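Local coordinates for sugar ABC transporter (Sugar-binding protein) (Bacillus halodurans, PDB 4YO7) that binds myo-inositol and, as a bacterial solute-binding protein, probably hands it to an ABC transporter for uptake, at residues V50-L55 against Y61-M66; E68-A71 against E77-F80; T88-Q93 against N108-T113; I131-F136 against K285-T290. One frame throughout, in Å; residues are numbered along the deposited sequence.

Contact 1. Residues V50-L55 against Y61-M66; sequences VSISNL and YMQDAM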
loop_
_atom_site.group_PDB
_atom_site.type_symbol
_atom_site.label_atom_id
_atom_site.label_comp_id
_atom_site.label_asym_id
_atom_site.label_seq_id
_atom_site.Cartn_x
_atom_site.Cartn_y
_atom_site.Cartn_z
ATOM N N VAL A 50 -0.552 3.755 18.117
ATOM C CA VAL A 50 -0.578 3.427 16.697
ATOM C C VAL A 50 -1.998 3.528 16.176
ATOM O O VAL A 50 -2.915 2.998 16.796
ATOM C CB VAL A 50 -0.065 2.010 16.469
ATOM C CG1 VAL A 50 -0.010 1.639 14.982
ATOM C CG2 VAL A 50 1.300 1.886 17.090
ATOM N N SER A 51 -2.174 4.213 15.054
ATOM C CA SER A 51 -3.468 4.239 14.373
ATOM C C SER A 51 -3.284 3.805 12.936
ATOM O O SER A 51 -2.742 4.554 12.130
ATOM C CB SER A 51 -4.102 5.626 14.430
ATOM O OG SER A 51 -5.327 5.668 13.683
ATOM N N ILE A 52 -3.750 2.589 12.634
ATOM C CA ILE A 52 -3.676 2.073 11.277
ATOM C C ILE A 52 -4.980 2.451 10.571
ATOM O O ILE A 52 -6.014 2.516 11.207
ATOM C CB ILE A 52 -3.422 0.549 11.267
ATOM C CG1 ILE A 52 -2.956 0.080 9.887
ATOM C CG2 ILE A 52 -4.638 -0.241 11.754
ATOM C CD1 ILE A 52 -2.287 -1.277 9.913
ATOM N N SER A 53 -4.929 2.752 9.278
ATOM C CA SER A 53 -6.145 3.188 8.576
ATOM C C SER A 53 -7.267 2.157 8.628
ATOM O O SER A 53 -8.418 2.525 8.823
ATOM C CB SER A 53 -5.847 3.540 7.104
ATOM O OG SER A 53 -5.402 2.414 6.386
ATOM N N ASN A 54 -6.919 0.892 8.433
ATOM C CA ASN A 54 -7.866 -0.212 8.443
ATOM C C ASN A 54 -7.075 -1.490 8.274
ATOM O O ASN A 54 -5.877 -1.433 7.993
ATOM C CB ASN A 54 -8.958 -0.048 7.359
ATOM C CG ASN A 54 -8.493 -0.396 5.951
ATOM O OD1 ASN A 54 -7.423 0.022 5.473
ATOM N ND2 ASN A 54 -9.328 -1.137 5.262
ATOM N N LEU A 55 -7.730 -2.629 8.481
ATOM C CA LEU A 55 -7.073 -3.928 8.371
ATOM C C LEU A 55 -7.438 -4.620 7.063
ATOM O O LEU A 55 -8.079 -5.671 7.043
ATOM C CB LEU A 55 -7.421 -4.790 9.586
ATOM C CG LEU A 55 -6.859 -4.192 10.883
ATOM C CD1 LEU A 55 -7.407 -4.970 12.073
ATOM C CD2 LEU A 55 -5.349 -4.195 10.919
ATOM N N TYR A 61 -1.059 -7.754 7.226
ATOM C CA TYR A 61 0.288 -8.294 7.375
ATOM C C TYR A 61 1.197 -7.260 8.044
ATOM O O TYR A 61 2.052 -7.603 8.862
ATOM C CB TYR A 61 0.865 -8.709 6.028
ATOM C CG TYR A 61 0.150 -9.877 5.394
ATOM C CD1 TYR A 61 0.394 -11.176 5.811
ATOM C CD2 TYR A 61 -0.778 -9.680 4.388
ATOM C CE1 TYR A 61 -0.271 -12.244 5.238
ATOM C CE2 TYR A 61 -1.443 -10.737 3.810
ATOM C CZ TYR A 61 -1.182 -12.019 4.238
ATOM O OH TYR A 61 -1.841 -13.095 3.668
HETATM N N MSE A 62 0.997 -5.991 7.709
HETATM C CA MSE A 62 1.842 -4.949 8.288
HETATM C C MSE A 62 1.570 -4.829 9.776
HETATM O O MSE A 62 2.498 -4.766 10.574
HETATM C CB MSE A 62 1.626 -3.596 7.610
HETATM C CG MSE A 62 2.720 -2.602 8.037
HETATM SE SE MSE A 62 2.375 -0.822 7.290
HETATM C CE MSE A 62 1.073 -0.182 8.595
ATOM N N GLN A 63 0.297 -4.830 10.151
ATOM C CA GLN A 63 -0.095 -4.742 11.566
ATOM C C GLN A 63 0.420 -5.935 12.374
ATOM O O GLN A 63 0.900 -5.758 13.487
ATOM C CB GLN A 63 -1.609 -4.655 11.687
ATOM C CG GLN A 63 -2.191 -4.750 13.131
ATOM C CD GLN A 63 -2.673 -3.417 13.645
ATOM O OE1 GLN A 63 -2.126 -2.376 13.314
ATOM N NE2 GLN A 63 -3.748 -3.448 14.417
ATOM N N ASP A 64 0.335 -7.140 11.811
ATOM C CA ASP A 64 0.851 -8.331 12.504
ATOM C C ASP A 64 2.358 -8.196 12.726
ATOM O O ASP A 64 2.886 -8.598 13.779
ATOM C CB ASP A 64 0.558 -9.613 11.712
ATOM C CG ASP A 64 -0.920 -10.007 11.737
ATOM O OD1 ASP A 64 -1.687 -9.455 12.557
ATOM O OD2 ASP A 64 -1.307 -10.892 10.942
ATOM N N ALA A 65 3.049 -7.623 11.744
ATOM C CA ALA A 65 4.493 -7.411 11.867
ATOM C C ALA A 65 4.812 -6.351 12.935
ATOM O O ALA A 65 5.807 -6.495 13.661
ATOM C CB ALA A 65 5.098 -7.011 10.534
HETATM N N MSE A 66 3.977 -5.308 13.041
HETATM C CA MSE A 66 4.154 -4.300 14.101
HETATM C C MSE A 66 3.981 -4.948 15.466
HETATM O O MSE A 66 4.771 -4.712 16.378
HETATM C CB MSE A 66 3.178 -3.115 13.938
HETATM C CG MSE A 66 3.436 -2.347 12.687
HETATM SE SE MSE A 66 2.458 -0.656 12.705
HETATM C CE MSE A 66 0.672 -1.285 12.502
#
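Val50 and Ile52 sit on a strand that runs almost antiparallel to the helix bearing Met62, Gln63 and Met66; the axes of these short segments make 165° and pass 10.8 Å apart at their closest. No hydrogen bond crosses between the two segments. Ile52 is central. Its CG1 branch stands opposite the backbone N (chi1 -164°), which carries CD1 out to the helix. There CD1 meets CE of Met62, a selenomethionine, at 3.8 Å. Ile52 and Met62 run alongside each other, pointing opposite ways. Ile52 CD1 also lies 3.9 Å from CE of Met66. Val50 and Met66, again a selenomethionine, meet tip to tip, with Val50 CG1 3.9 Å from Met66 CE. The bend at the far end of Met66 (chi3 -70°) lets its CE touch both strand residues. Gln63 crosses Ile52 at a slant. Its OE1 is 3.6 Å from Ile52 CD1 and equally near Ile52 CG2, so the amide oxygen rests against hydrocarbon. Leu55, open to solvent, adds its CD2, 3.8 Å from Gln63 CB. The contact lays helix 57-70 on the first strand of the beta-alpha-beta unit 46-52, 57-70, 76-82. Phe80 of strand 76-82 touches Val50, Gln63 and Met66. Helix 284-299 lies alongside, with Gln287 against Met62 and Val292 against Met66.

Contact 2. Residues E68-A71 against E77-F80; sequences EEAA and EFIF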
loop_
_atom_site.group_PDB
_atom_site.type_symbol
_atom_site.label_atom_id
_atom_site.label_comp_id
_atom_site.label_asym_id
_atom_site.label_seq_id
_atom_site.Cartn_x
_atom_site.Cartn_y
_atom_site.Cartn_z
ATOM N N GLU A 68 4.357 -8.116 16.302
ATOM C CA GLU A 68 5.466 -9.030 16.564
ATOM C C GLU A 68 6.720 -8.277 17.010
ATOM O O GLU A 68 7.416 -8.692 17.955
ATOM C CB GLU A 68 5.777 -9.864 15.318
ATOM C CG GLU A 68 4.830 -11.021 15.070
ATOM C CD GLU A 68 5.355 -12.360 15.575
ATOM O OE1 GLU A 68 6.537 -12.448 15.978
ATOM O OE2 GLU A 68 4.573 -13.332 15.560
ATOM N N GLU A 69 7.017 -7.164 16.346
ATOM C CA GLU A 69 8.192 -6.377 16.702
ATOM C C GLU A 69 8.007 -5.707 18.069
ATOM O O GLU A 69 8.945 -5.640 18.858
ATOM C CB GLU A 69 8.489 -5.350 15.618
ATOM C CG GLU A 69 9.714 -4.493 15.878
ATOM C CD GLU A 69 11.004 -5.269 15.920
ATOM O OE1 GLU A 69 11.158 -6.236 15.141
ATOM O OE2 GLU A 69 11.884 -4.893 16.725
ATOM N N ALA A 70 6.795 -5.251 18.355
ATOM C CA ALA A 70 6.507 -4.527 19.604
ATOM C C ALA A 70 6.776 -5.412 20.836
ATOM O O ALA A 70 7.119 -4.911 21.903
ATOM C CB ALA A 70 5.082 -4.058 19.598
ATOM N N ALA A 71 6.622 -6.721 20.665
ATOM C CA ALA A 71 6.862 -7.683 21.735
ATOM C C ALA A 71 8.328 -7.723 22.174
ATOM O O ALA A 71 8.639 -8.253 23.233
ATOM C CB ALA A 71 6.414 -9.070 21.299
ATOM N N GLU A 77 4.608 0.029 26.323
ATOM C CA GLU A 77 3.248 -0.407 26.047
ATOM C C GLU A 77 2.853 0.116 24.674
ATOM O O GLU A 77 3.166 1.245 24.352
ATOM C CB GLU A 77 2.268 0.138 27.085
ATOM C CG GLU A 77 2.728 -0.036 28.506
ATOM C CD GLU A 77 2.832 -1.499 28.910
ATOM O OE1 GLU A 77 2.097 -2.327 28.331
ATOM O OE2 GLU A 77 3.648 -1.816 29.807
ATOM N N PHE A 78 2.159 -0.692 23.889
ATOM C CA PHE A 78 1.643 -0.220 22.591
ATOM C C PHE A 78 0.125 -0.189 22.570
ATOM O O PHE A 78 -0.527 -1.095 23.078
ATOM C CB PHE A 78 2.152 -1.108 21.451
ATOM C CG PHE A 78 3.620 -0.955 21.186
ATOM C CD1 PHE A 78 4.550 -1.503 22.043
ATOM C CD2 PHE A 78 4.065 -0.249 20.089
ATOM C CE1 PHE A 78 5.894 -1.351 21.803
ATOM C CE2 PHE A 78 5.415 -0.105 19.850
ATOM C CZ PHE A 78 6.316 -0.657 20.702
ATOM N N ILE A 79 -0.445 0.871 21.999
ATOM C CA ILE A 79 -1.886 0.953 21.786
ATOM C C ILE A 79 -2.113 0.820 20.299
ATOM O O ILE A 79 -1.785 1.726 19.547
ATOM C CB ILE A 79 -2.490 2.279 22.279
ATOM C CG1 ILE A 79 -2.178 2.490 23.766
ATOM C CG2 ILE A 79 -3.996 2.293 22.070
ATOM C CD1 ILE A 79 -2.420 3.914 24.212
ATOM N N PHE A 80 -2.646 -0.327 19.876
ATOM C CA PHE A 80 -2.882 -0.595 18.450
ATOM C C PHE A 80 -4.334 -0.319 18.115
ATOM O O PHE A 80 -5.214 -1.131 18.403
ATOM C CB PHE A 80 -2.509 -2.040 18.084
ATOM C CG PHE A 80 -1.036 -2.250 17.929
ATOM C CD1 PHE A 80 -0.314 -2.907 18.912
ATOM C CD2 PHE A 80 -0.358 -1.737 16.816
ATOM C CE1 PHE A 80 1.044 -3.087 18.782
ATOM C CE2 PHE A 80 1.022 -1.918 16.694
ATOM C CZ PHE A 80 1.709 -2.600 17.690
#
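Ala70 sets its methyl squarely on the Phe78 ring. CB of Ala70 is 3.5 Å from the centroid of that ring and 10° off its normal, which makes a CH-pi contact over the face. The six ring carbons are all near this methyl, CD1 of Phe78 being 3.6 Å from Ala70 CB. Phe80 meets the same methyl differently. It comes edge on, with Phe80 CZ 4.1 Å from Ala70 CB. In Phe78, chi1 -70° leaves CG opposite the carbonyl carbon and swings the ring toward the helix; chi2 75° turns its face to the methyl. Further out, Val292 and Val296 of helix 284-299 and Ile48 of strand 46-52 also pack on Phe78. Glu69, next to Ala70, forms a salt bridge with Lys293 of helix 284-299 and a hydrogen bond with Tyr73, linking this part of helix 57-70 to that helix. Putting an alanine at Phe78 would probably leave the Ala70 methyl without its ring and open a gap between helix 57-70 and strand 76-82. The contact is apolar throughout. It thus rests on close fit and CH-pi attraction, with no polar bond across it: a residue as small as alanine lets the helix come close to two aromatic rings.

Contact 3. Residues T88-Q93 against N108-T113; sequences TQQMAQ and NPVDTT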
loop_
_atom_site.group_PDB
_atom_site.type_symbol
_atom_site.label_atom_id
_atom_site.label_comp_id
_atom_site.label_asym_id
_atom_site.label_seq_id
_atom_site.Cartn_x
_atom_site.Cartn_y
_atom_site.Cartn_z
ATOM N N THR A 88 -12.325 10.911 10.924
ATOM C CA THR A 88 -12.714 11.480 12.209
ATOM C C THR A 88 -12.306 10.556 13.348
ATOM O O THR A 88 -11.810 10.998 14.389
ATOM C CB THR A 88 -14.223 11.748 12.257
ATOM O OG1 THR A 88 -14.566 12.632 11.179
ATOM C CG2 THR A 88 -14.621 12.395 13.565
ATOM N N GLN A 89 -12.477 9.263 13.146
ATOM C CA GLN A 89 -12.011 8.298 14.131
ATOM C C GLN A 89 -10.497 8.339 14.290
ATOM O O GLN A 89 -9.998 8.295 15.414
ATOM C CB GLN A 89 -12.481 6.900 13.737
ATOM C CG GLN A 89 -12.169 5.820 14.720
ATOM C CD GLN A 89 -13.069 4.602 14.495
ATOM O OE1 GLN A 89 -14.274 4.743 14.301
ATOM N NE2 GLN A 89 -12.485 3.421 14.488
ATOM N N GLN A 90 -9.757 8.446 13.186
ATOM C CA GLN A 90 -8.302 8.523 13.279
ATOM C C GLN A 90 -7.872 9.773 14.024
ATOM O O GLN A 90 -6.972 9.704 14.864
ATOM C CB GLN A 90 -7.644 8.488 11.908
ATOM C CG GLN A 90 -6.141 8.390 11.991
ATOM C CD GLN A 90 -5.532 7.917 10.679
ATOM O OE1 GLN A 90 -5.583 8.620 9.670
ATOM N NE2 GLN A 90 -4.974 6.720 10.687
HETATM N N MSE A 91 -8.498 10.916 13.718
HETATM C CA MSE A 91 -8.204 12.146 14.453
HETATM C C MSE A 91 -8.501 11.994 15.945
HETATM O O MSE A 91 -7.713 12.458 16.754
HETATM C CB MSE A 91 -8.983 13.339 13.871
HETATM C CG MSE A 91 -8.620 13.643 12.435
HETATM SE SE MSE A 91 -8.329 15.527 12.212
HETATM C CE MSE A 91 -6.919 15.703 13.584
ATOM N N ALA A 92 -9.587 11.315 16.304
ATOM C CA ALA A 92 -9.934 11.120 17.718
ATOM C C ALA A 92 -8.926 10.209 18.421
ATOM O O ALA A 92 -8.594 10.424 19.584
ATOM C CB ALA A 92 -11.359 10.556 17.866
ATOM N N GLN A 93 -8.423 9.204 17.717
ATOM C CA GLN A 93 -7.382 8.344 18.252
ATOM C C GLN A 93 -6.107 9.112 18.515
ATOM O O GLN A 93 -5.496 8.992 19.564
ATOM C CB GLN A 93 -7.146 7.163 17.292
ATOM C CG GLN A 93 -8.363 6.270 17.242
ATOM C CD GLN A 93 -8.354 5.207 16.155
ATOM O OE1 GLN A 93 -7.543 5.237 15.232
ATOM N NE2 GLN A 93 -9.283 4.249 16.270
ATOM N N ASN A 108 -0.821 5.517 10.017
ATOM C CA ASN A 108 -1.051 5.147 8.618
ATOM C C ASN A 108 -2.308 5.942 8.114
ATOM O O ASN A 108 -3.421 5.585 8.469
ATOM C CB ASN A 108 -1.227 3.622 8.596
ATOM C CG ASN A 108 -1.709 3.085 7.293
ATOM O OD1 ASN A 108 -2.810 2.571 7.214
ATOM N ND2 ASN A 108 -0.854 3.125 6.264
ATOM N N PRO A 109 -2.128 7.071 7.381
ATOM C CA PRO A 109 -3.255 8.022 7.266
ATOM C C PRO A 109 -4.420 7.555 6.418
ATOM O O PRO A 109 -4.218 7.055 5.331
ATOM C CB PRO A 109 -2.653 9.253 6.587
ATOM C CG PRO A 109 -1.208 8.985 6.412
ATOM C CD PRO A 109 -0.842 7.658 6.938
ATOM N N VAL A 110 -5.622 7.789 6.918
ATOM C CA VAL A 110 -6.834 7.500 6.183
ATOM C C VAL A 110 -6.916 8.308 4.899
ATOM O O VAL A 110 -7.306 7.776 3.866
ATOM C CB VAL A 110 -8.057 7.746 7.088
ATOM C CG1 VAL A 110 -9.375 7.718 6.292
ATOM C CG2 VAL A 110 -8.047 6.702 8.202
ATOM N N ASP A 111 -6.530 9.575 4.932
ATOM C CA ASP A 111 -6.556 10.382 3.712
ATOM C C ASP A 111 -5.537 11.511 3.780
ATOM O O ASP A 111 -5.025 11.834 4.838
ATOM C CB ASP A 111 -7.963 10.929 3.447
ATOM C CG ASP A 111 -8.362 12.049 4.400
ATOM O OD1 ASP A 111 -9.165 11.779 5.304
ATOM O OD2 ASP A 111 -7.891 13.196 4.250
ATOM N N THR A 112 -5.212 12.072 2.625
ATOM C CA THR A 112 -4.060 12.959 2.543
ATOM C C THR A 112 -4.360 14.352 3.076
ATOM O O THR A 112 -3.451 15.092 3.358
ATOM C CB THR A 112 -3.577 13.088 1.111
ATOM O OG1 THR A 112 -4.687 13.491 0.304
ATOM C CG2 THR A 112 -3.020 11.759 0.628
ATOM N N THR A 113 -5.636 14.682 3.226
ATOM C CA THR A 113 -6.015 15.985 3.746
ATOM C C THR A 113 -5.937 16.001 5.266
ATOM O O THR A 113 -5.259 16.852 5.854
ATOM C CB THR A 113 -7.437 16.362 3.272
ATOM O OG1 THR A 113 -7.427 16.488 1.848
ATOM C CG2 THR A 113 -7.889 17.680 3.868
HETATM O O HOH W 1 -5.572 10.642 7.850
#
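Gln90 reaches from helix 87-100 to the backbone of Asn108, Pro109 and Val110. Its CB starts beside Val110, 4.1 Å from Val110 CG2. The chain is extended beyond CG, and CD runs past the same methyl, 3.7 Å from Val110 CG2. At the tip both the oxygen and the nitrogen of the amide are used. OE1 of Gln90 accepts from Val110 N at 2.9 Å in a nearly straight bond (168°), the donor tilted somewhat from the carbonyl plane. A water also donates to Gln90 OE1 at 2.7 Å and accepts from Asp111 N. NE2 of Gln90 gives a hydrogen to Asn108 O at 2.9 Å. That oxygen lies in the amide plane of Gln90, but NE2 stands above the carbonyl plane of Asn108. NE2 has a second partner in Ser51 OG. A leucine in place of Gln90 would probably leave Val110 N and Asn108 O without these mates and set the loop freer to shift. Asp111, which follows Val110, is at the N-cap of helix 112-125; its OD2 accepts a weak capping bond from Thr113 N. One side-chain amide thus satisfies a backbone N-H and a backbone carbonyl two residues apart, fixing its own rotation and the path of the loop.

Contact 4. Residues I131-F136 against K285-T290; sequences IANRTF and KGQGAT. With INS (1,2,3,4,5,6-hexahydroxy-cyclohexane), chain F.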
loop_
_atom_site.group_PDB
_atom_site.type_symbol
_atom_site.label_atom_id
_atom_site.label_comp_id
_atom_site.label_asym_id
_atom_site.label_seq_id
_atom_site.Cartn_x
_atom_site.Cartn_y
_atom_site.Cartn_z
ATOM N N ILE A 131 5.158 8.257 10.169
ATOM C CA ILE A 131 4.139 7.933 9.154
ATOM C C ILE A 131 4.521 6.612 8.482
ATOM O O ILE A 131 5.639 6.430 8.015
ATOM C CB ILE A 131 4.007 9.054 8.114
ATOM C CG1 ILE A 131 3.609 10.379 8.790
ATOM C CG2 ILE A 131 3.031 8.659 6.977
ATOM C CD1 ILE A 131 2.267 10.397 9.441
ATOM N N ALA A 132 3.583 5.666 8.487
ATOM C CA ALA A 132 3.825 4.370 7.899
ATOM C C ALA A 132 2.954 4.124 6.670
ATOM O O ALA A 132 1.740 4.347 6.711
ATOM C CB ALA A 132 3.582 3.275 8.924
ATOM N N ASN A 133 3.630 3.674 5.601
ATOM C CA ASN A 133 3.068 3.090 4.393
ATOM C C ASN A 133 2.298 4.014 3.445
ATOM O O ASN A 133 2.420 3.858 2.244
ATOM C CB ASN A 133 2.194 1.896 4.789
ATOM C CG ASN A 133 1.335 1.393 3.652
ATOM O OD1 ASN A 133 0.186 1.803 3.525
ATOM N ND2 ASN A 133 1.867 0.489 2.843
ATOM N N ARG A 134 1.520 4.958 3.961
ATOM C CA ARG A 134 0.849 5.950 3.113
ATOM C C ARG A 134 1.437 7.335 3.327
ATOM O O ARG A 134 1.419 7.863 4.429
ATOM C CB ARG A 134 -0.650 5.983 3.390
ATOM C CG ARG A 134 -1.351 4.695 3.137
ATOM C CD ARG A 134 -2.780 4.810 3.570
ATOM N NE ARG A 134 -3.590 3.638 3.272
ATOM C CZ ARG A 134 -4.906 3.583 3.481
ATOM N NH1 ARG A 134 -5.555 4.624 4.011
ATOM N NH2 ARG A 134 -5.578 2.500 3.150
ATOM N N THR A 135 1.896 7.941 2.247
ATOM C CA THR A 135 2.452 9.276 2.299
ATOM C C THR A 135 1.394 10.282 1.827
ATOM O O THR A 135 0.270 9.926 1.465
ATOM C CB THR A 135 3.759 9.363 1.459
ATOM O OG1 THR A 135 4.449 10.581 1.769
ATOM C CG2 THR A 135 3.521 9.271 -0.053
ATOM N N PHE A 136 1.774 11.545 1.844
ATOM C CA PHE A 136 0.878 12.641 1.532
ATOM C C PHE A 136 1.721 13.871 1.336
ATOM O O PHE A 136 2.863 13.923 1.812
ATOM C CB PHE A 136 -0.116 12.873 2.655
ATOM C CG PHE A 136 0.529 13.075 3.991
ATOM C CD1 PHE A 136 0.916 11.998 4.756
ATOM C CD2 PHE A 136 0.718 14.349 4.501
ATOM C CE1 PHE A 136 1.488 12.194 5.988
ATOM C CE2 PHE A 136 1.314 14.529 5.743
ATOM C CZ PHE A 136 1.684 13.455 6.473
ATOM N N LYS A 285 6.063 -6.707 6.107
ATOM C CA LYS A 285 6.766 -7.052 7.334
ATOM C C LYS A 285 7.841 -6.019 7.643
ATOM O O LYS A 285 7.951 -5.552 8.773
ATOM C CB LYS A 285 7.379 -8.450 7.243
ATOM C CG LYS A 285 8.114 -8.869 8.518
ATOM C CD LYS A 285 8.012 -10.378 8.779
ATOM C CE LYS A 285 8.398 -10.725 10.221
ATOM N NZ LYS A 285 7.303 -10.418 11.214
ATOM N N GLY A 286 8.615 -5.650 6.634
ATOM C CA GLY A 286 9.630 -4.622 6.777
ATOM C C GLY A 286 9.067 -3.273 7.192
ATOM O O GLY A 286 9.582 -2.624 8.102
ATOM N N GLN A 287 7.998 -2.842 6.536
ATOM C CA GLN A 287 7.361 -1.597 6.922
ATOM C C GLN A 287 6.859 -1.620 8.356
ATOM O O GLN A 287 7.085 -0.670 9.107
ATOM C CB GLN A 287 6.214 -1.260 5.966
ATOM C CG GLN A 287 6.702 -0.930 4.558
ATOM C CD GLN A 287 5.569 -0.599 3.615
ATOM O OE1 GLN A 287 4.417 -0.498 4.021
ATOM N NE2 GLN A 287 5.894 -0.451 2.354
ATOM N N GLY A 288 6.187 -2.703 8.754
ATOM C CA GLY A 288 5.647 -2.771 10.097
ATOM C C GLY A 288 6.721 -2.839 11.173
ATOM O O GLY A 288 6.686 -2.058 12.124
ATOM N N ALA A 289 7.703 -3.731 11.018
ATOM C CA ALA A 289 8.781 -3.860 12.006
ATOM C C ALA A 289 9.599 -2.595 12.081
ATOM O O ALA A 289 9.928 -2.124 13.169
ATOM C CB ALA A 289 9.684 -5.031 11.680
ATOM N N THR A 290 9.900 -2.014 10.926
ATOM C CA THR A 290 10.730 -0.815 10.918
ATOM C C THR A 290 10.006 0.382 11.528
ATOM O O THR A 290 10.628 1.189 12.246
ATOM C CB THR A 290 11.216 -0.479 9.489
ATOM O OG1 THR A 290 11.949 -1.594 8.961
ATOM C CG2 THR A 290 12.146 0.710 9.505
HETATM C C1 INS F . -3.519 0.065 1.026
HETATM C C2 INS F . -3.740 -1.365 0.545
HETATM C C3 INS F . -2.960 -1.574 -0.753
HETATM C C4 INS F . -1.461 -1.328 -0.549
HETATM C C5 INS F . -1.252 0.105 -0.015
HETATM C C6 INS F . -2.039 0.304 1.272
HETATM O O1 INS F . -4.226 0.298 2.276
HETATM O O2 INS F . -3.242 -2.245 1.551
HETATM O O3 INS F . -3.210 -2.948 -1.171
HETATM O O4 INS F . -0.778 -1.424 -1.808
HETATM O O5 INS F . 0.145 0.274 0.281
HETATM O O6 INS F . -1.861 1.712 1.698
#
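Asn133 and Gln287 meet through their side-chain amides because of their first torsions. In Asn133 (chi1 168°) CG lies opposite the backbone N. In Gln287 (chi1 -67°) it lies opposite the carbonyl carbon, and an extended chain takes the amide across. The two amide planes are 48° apart. ND2 of Asn133 donates to Gln287 OE1 at 3.0 Å, in the carbonyl plane and on a lone pair. Its other N-H goes to O5 of the bound inositol, 3.1 Å from Asn133 ND2. OD1 of Asn133 accepts from inositol O6 at 2.7 Å. Gln287 is thus a second-shell residue that, with the ligand's own bonds, would hold the Asn133 amide in its rotation. Its own NE2 bonds to Gln282, which also binds the ligand. Arg134 takes the adjacent hydroxyls. Its NE donates to inositol O6 at 3.0 Å and its NH2 to O1 at 2.7 Å, with O1 at the guanidinium edge and in its plane. The third nitrogen, NH1, is held by Pro109 O. Inositol O6 therefore gives one bond to Asn133 and receives one from Arg134. Asp56, Arg186, Asn236 and Asp262 bond to the same ligand. A loop at the carboxyl end of a parallel strand, offering amide and guanidinium groups to sugar-like hydroxyls, is characteristic of the ligand cleft between the two lobes of a periplasmic binding protein.

In the fold
The contacts open in chain order, 1, 2, 3 and 4. Contact 4 joins distant parts of the sequence, since the four-stranded sheet of the other lobe lies between its segments. All four belong to the lobe built on the six-stranded parallel sheet. Contacts 1 and 2 share helix 57-70, have centres about 11 Å apart and use neighbouring strands. Contact 3 joins helix 87-100 to the loop before helix 112-125. Ser51 to Gln93 and Ser53 to Asn108 tie it to contact 1. Contact 4 lies about 9 Å from contact 1, centre to centre. Asn108 and Pro109 hydrogen-bond to Ala132 and Arg134 of its first segment. Packing and hydrogen bonds thus run from contact 2, about 21 Å from the chain's centre, to the inositol site at contact 4.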